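Local coordinates for hypothetical protein (Shewanella denitrificans, PDB 2OQM), which is of unknown function but belongs to the DUF1993 family and is assigned to the mostly helical DinB-like proteins, at residues 84-89 against 135-140. Residues are numbered along the deposited sequence; the frame is centred on the assembly and turned at random.
Sequences VARLTG and SQPRWQ
One face of the Arg86 guanidinium rests on the aliphatic part of Gln136, whose CG stands 3.9 Å above the guanidinium plane, displaced toward its rim. Pro137 and the backbone carbonyl of Ser135 approach the same group obliquely, CD of Pro137 lying 4.1 Å from NH2 of Arg86. O of Ser135 stays 4.3 Å from NH1 of Arg86, too far for a hydrogen bond. Gln136 is itself layered, because its CB sits 3.8 Å over the centre of the Trp139 ring, within the type I turn from Gln136 to Trp139 that the backbone hydrogen bond from Trp139 N to Gln136 O closes. The Arg86 chain leaves the last turn of helix 69-87 extended from CG to NE and meets the Gln136 side chain at about a right angle. Gln136 holds CG beside its backbone N (chi1 -58°) and offers this methylene to the arginine. Its amide is tilted 34° from the guanidinium plane. NE2 of Gln136 stays 4.0 Å from NE of Arg86. Phe149 of helix 146-172 touches both side chains, and the Trp139 ring meets the Tyr187 ring of the second subunit. The contact thus joins a helix end, closed by a Schellman motif with Gly89 as C-prime residue, to the surface loop between strands 133-134 and 144-145, at one end of a helical bundle consistent with a DinB-like fold. Between these two segments it is van der Waals in kind: shape rather than hydrogen bonding probably positions the guanidinium here, and burying NE of Arg86 without a polar partner in the model probably costs some of the gain.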
loop_
_atom_site.group_PDB
_atom_site.type_symbol
_atom_site.label_atom_id
_atom_site.label_comp_id
_atom_site.label_asym_id
_atom_site.label_seq_id
_atom_site.Cartn_x
_atom_site.Cartn_y
_atom_site.Cartn_z
ATOM N N VAL A 84 -8.389 -9.283 8.910
ATOM C CA VAL A 84 -8.200 -9.600 10.332
ATOM C C VAL A 84 -9.005 -10.839 10.751
ATOM O O VAL A 84 -8.472 -11.726 11.402
ATOM C CB VAL A 84 -8.479 -8.377 11.231
ATOM C CG1 VAL A 84 -8.575 -8.752 12.742
ATOM C CG2 VAL A 84 -7.321 -7.292 10.996
ATOM N N ALA A 85 -10.274 -10.897 10.352
ATOM C CA ALA A 85 -11.126 -12.055 10.629
ATOM C C ALA A 85 -10.462 -13.354 10.153
ATOM O O ALA A 85 -10.412 -14.329 10.874
ATOM C CB ALA A 85 -12.486 -11.873 9.966
ATOM N N ARG A 86 -9.951 -13.330 8.936
ATOM C CA ARG A 86 -9.269 -14.471 8.346
ATOM C C ARG A 86 -7.998 -14.881 9.063
ATOM O O ARG A 86 -7.775 -16.078 9.319
ATOM C CB ARG A 86 -8.948 -14.211 6.889
ATOM C CG ARG A 86 -10.146 -14.422 5.934
ATOM C CD ARG A 86 -9.679 -14.441 4.506
ATOM N NE ARG A 86 -10.759 -14.247 3.553
ATOM C CZ ARG A 86 -11.631 -15.199 3.206
ATOM N NH1 ARG A 86 -11.561 -16.408 3.745
ATOM N NH2 ARG A 86 -12.585 -14.941 2.323
ATOM N N LEU A 87 -7.156 -13.912 9.395
ATOM C CA LEU A 87 -5.918 -14.210 10.057
ATOM C C LEU A 87 -6.134 -14.809 11.427
ATOM O O LEU A 87 -5.308 -15.606 11.895
ATOM C CB LEU A 87 -5.088 -12.944 10.189
ATOM C CG LEU A 87 -4.459 -12.480 8.901
ATOM C CD1 LEU A 87 -3.974 -11.050 9.092
ATOM C CD2 LEU A 87 -3.304 -13.371 8.505
ATOM N N THR A 88 -7.218 -14.389 12.079
ATOM C CA THR A 88 -7.519 -14.818 13.448
ATOM C C THR A 88 -8.466 -15.999 13.503
ATOM O O THR A 88 -8.891 -16.385 14.574
ATOM C CB THR A 88 -8.149 -13.680 14.290
ATOM O OG1 THR A 88 -9.383 -13.256 13.698
ATOM C CG2 THR A 88 -7.171 -12.500 14.422
ATOM N N GLY A 89 -8.782 -16.576 12.353
ATOM C CA GLY A 89 -9.747 -17.678 12.278
ATOM C C GLY A 89 -11.142 -17.349 12.764
ATOM O O GLY A 89 -11.868 -18.228 13.229
ATOM N N SER A 135 -7.738 -19.778 2.405
ATOM C CA SER A 135 -8.158 -20.146 1.061
ATOM C C SER A 135 -9.469 -19.451 0.761
ATOM O O SER A 135 -10.477 -19.769 1.358
ATOM C CB SER A 135 -8.316 -21.648 0.931
ATOM O OG SER A 135 -8.595 -22.028 -0.412
ATOM N N GLN A 136 -9.454 -18.505 -0.164
ATOM C CA GLN A 136 -10.684 -17.808 -0.563
ATOM C C GLN A 136 -11.529 -18.669 -1.499
ATOM O O GLN A 136 -11.045 -19.609 -2.114
ATOM C CB GLN A 136 -10.359 -16.438 -1.165
ATOM C CG GLN A 136 -9.569 -15.527 -0.177
ATOM C CD GLN A 136 -9.290 -14.098 -0.668
ATOM O OE1 GLN A 136 -9.486 -13.755 -1.832
ATOM N NE2 GLN A 136 -8.803 -13.272 0.232
ATOM N N PRO A 137 -12.821 -18.352 -1.608
ATOM C CA PRO A 137 -13.734 -19.218 -2.398
ATOM C C PRO A 137 -13.341 -19.437 -3.856
ATOM O O PRO A 137 -13.684 -20.458 -4.415
ATOM C CB PRO A 137 -15.080 -18.464 -2.345
ATOM C CG PRO A 137 -14.985 -17.593 -1.108
ATOM C CD PRO A 137 -13.527 -17.197 -1.007
ATOM N N ARG A 138 -12.625 -18.499 -4.459
ATOM C CA ARG A 138 -12.239 -18.632 -5.861
ATOM C C ARG A 138 -10.844 -19.226 -6.100
ATOM O O ARG A 138 -10.353 -19.175 -7.204
ATOM C CB ARG A 138 -12.303 -17.256 -6.507
ATOM C CG ARG A 138 -13.731 -16.799 -6.802
ATOM C CD ARG A 138 -13.795 -15.292 -7.013
ATOM N NE ARG A 138 -15.128 -14.813 -7.385
ATOM C CZ ARG A 138 -16.198 -14.812 -6.585
ATOM N NH1 ARG A 138 -16.151 -15.291 -5.337
ATOM N NH2 ARG A 138 -17.345 -14.331 -7.046
ATOM N N TRP A 139 -10.210 -19.770 -5.071
ATOM C CA TRP A 139 -8.855 -20.307 -5.187
ATOM C C TRP A 139 -8.784 -21.810 -5.352
ATOM O O TRP A 139 -7.690 -22.371 -5.299
ATOM C CB TRP A 139 -8.034 -19.928 -3.950
ATOM C CG TRP A 139 -7.767 -18.469 -3.799
ATOM C CD1 TRP A 139 -8.156 -17.454 -4.646
ATOM C CD2 TRP A 139 -7.027 -17.859 -2.759
ATOM N NE1 TRP A 139 -7.708 -16.253 -4.181
ATOM C CE2 TRP A 139 -7.022 -16.462 -3.013
ATOM C CE3 TRP A 139 -6.394 -18.340 -1.604
ATOM C CZ2 TRP A 139 -6.402 -15.555 -2.158
ATOM C CZ3 TRP A 139 -5.771 -17.445 -0.759
ATOM C CH2 TRP A 139 -5.783 -16.053 -1.040
ATOM N N GLN A 140 -9.941 -22.459 -5.542
ATOM C CA GLN A 140 -10.021 -23.883 -5.774
ATOM C C GLN A 140 -9.264 -24.716 -4.734
ATOM O O GLN A 140 -8.663 -25.733 -5.041
ATOM C CB GLN A 140 -9.593 -24.219 -7.213
ATOM C CG GLN A 140 -10.454 -23.534 -8.328
ATOM C CD GLN A 140 -9.952 -22.104 -8.728
ATOM O OE1 GLN A 140 -8.786 -21.741 -8.508
ATOM N NE2 GLN A 140 -10.852 -21.297 -9.310
#